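Local coordinates for protein putative glycoside hydrolase (Parabacteroides distasonis ATCC 8503, PDB 3GYC) that is a putative glycoside hydrolase of a cellulase-like family in the TIM-barrel clan, probably cleaving glycosidic bonds of a carbohydrate, at residues 57-60 with 61-64. Numbering follows the deposited sequence.
Sequences DAYP and HLIA
I63 reaches back from the first turn of helix 60-65 to the backbone carbonyls of A58 and Y59. Its CB lies beside both Y59 O and P60 O; CG1, anti to its own carbonyl carbon (chi1 -71°), continues past Y59 O, and the extended chain brings CD1 to 3.5 Å from A58 O. The same side chain also touches I140 of helix 130-146. I63 N donates a hydrogen bond to Y59 O at 3.0 Å, nearly straight at 166°, while L62 N adds a weak bond to the same oxygen. A64 N follows with a bond to P60 O of 2.9 Å. Y59 is the N-cap residue where strand 53-57 of the parallel TIM-barrel sheet passes into its helix. An Asx turn leads into it, Y59 N donating to D57 OD1 at 2.7 Å and approaching the carboxylate from its anti side, 30° out of plane. Y59 and L62 point the same way, side by side, with CD2 of the tyrosine 3.7 Å from CD1 of the leucine; the phenol OH bonds to E28. P60 CD meets the H61 imidazole at its edge, 3.6 Å from ND1, a buried nitrogen without a polar partner, whereas H61 NE2 bonds to R117 O.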
loop_
_atom_site.group_PDB
_atom_site.type_symbol
_atom_site.label_atom_id
_atom_site.label_comp_id
_atom_site.label_asym_id
_atom_site.label_seq_id
_atom_site.Cartn_x
_atom_site.Cartn_y
_atom_site.Cartn_z
ATOM N N ASP A 57 -0.302 -8.298 0.778
ATOM C CA ASP A 57 -1.080 -8.749 1.930
ATOM C C ASP A 57 -0.510 -10.107 2.366
ATOM O O ASP A 57 -0.392 -11.042 1.540
ATOM C CB ASP A 57 -2.548 -8.873 1.560
ATOM C CG ASP A 57 -3.438 -9.042 2.798
ATOM O OD1 ASP A 57 -2.969 -9.578 3.826
ATOM O OD2 ASP A 57 -4.575 -8.544 2.763
ATOM N N ALA A 58 -0.164 -10.216 3.656
ATOM C CA ALA A 58 0.417 -11.442 4.249
ATOM C C ALA A 58 -0.684 -12.375 4.829
ATOM O O ALA A 58 -0.360 -13.492 5.259
ATOM C CB ALA A 58 1.382 -11.069 5.365
ATOM N N TYR A 59 -1.943 -11.893 4.868
ATOM C CA TYR A 59 -3.084 -12.664 5.442
ATOM C C TYR A 59 -2.686 -13.273 6.801
ATOM O O TYR A 59 -2.864 -14.490 7.029
ATOM C CB TYR A 59 -3.490 -13.788 4.510
ATOM C CG TYR A 59 -3.983 -13.426 3.122
ATOM C CD1 TYR A 59 -3.104 -13.185 2.083
ATOM C CD2 TYR A 59 -5.355 -13.421 2.827
ATOM C CE1 TYR A 59 -3.570 -12.902 0.791
ATOM C CE2 TYR A 59 -5.828 -13.125 1.551
ATOM C CZ TYR A 59 -4.936 -12.886 0.530
ATOM O OH TYR A 59 -5.396 -12.615 -0.748
ATOM N N PRO A 60 -2.162 -12.443 7.717
ATOM C CA PRO A 60 -1.652 -12.939 9.029
ATOM C C PRO A 60 -2.720 -13.625 9.861
ATOM O O PRO A 60 -2.460 -14.612 10.545
ATOM C CB PRO A 60 -1.215 -11.661 9.743
ATOM C CG PRO A 60 -2.046 -10.569 9.132
ATOM C CD PRO A 60 -2.458 -11.009 7.729
ATOM N N HIS A 61 -3.919 -13.074 9.820
ATOM C CA HIS A 61 -5.070 -13.648 10.504
ATOM C C HIS A 61 -5.383 -15.092 10.078
ATOM O O HIS A 61 -5.722 -15.941 10.925
ATOM C CB HIS A 61 -6.293 -12.713 10.367
ATOM C CG HIS A 61 -6.769 -12.499 8.968
ATOM N ND1 HIS A 61 -5.971 -11.959 7.972
ATOM C CD2 HIS A 61 -7.995 -12.664 8.419
ATOM C CE1 HIS A 61 -6.683 -11.860 6.867
ATOM N NE2 HIS A 61 -7.912 -12.269 7.109
ATOM N N LEU A 62 -5.257 -15.384 8.798
ATOM C CA LEU A 62 -5.486 -16.710 8.269
ATOM C C LEU A 62 -4.316 -17.627 8.616
ATOM O O LEU A 62 -4.519 -18.775 9.051
ATOM C CB LEU A 62 -5.735 -16.664 6.759
ATOM C CG LEU A 62 -6.935 -15.821 6.290
ATOM C CD1 LEU A 62 -7.176 -16.016 4.796
ATOM C CD2 LEU A 62 -8.211 -16.125 7.127
ATOM N N ILE A 63 -3.080 -17.130 8.460
ATOM C CA ILE A 63 -1.920 -17.948 8.778
ATOM C C ILE A 63 -1.905 -18.313 10.269
ATOM O O ILE A 63 -1.547 -19.440 10.602
ATOM C CB ILE A 63 -0.582 -17.274 8.391
ATOM C CG1 ILE A 63 -0.433 -17.261 6.866
ATOM C CG2 ILE A 63 0.590 -18.005 9.089
ATOM C CD1 ILE A 63 0.821 -16.597 6.329
ATOM N N ALA A 64 -2.349 -17.403 11.144
ATOM C CA ALA A 64 -2.332 -17.646 12.577
ATOM C C ALA A 64 -3.418 -18.624 12.994
ATOM O O ALA A 64 -3.271 -19.317 14.012
ATOM C CB ALA A 64 -2.426 -16.328 13.374
#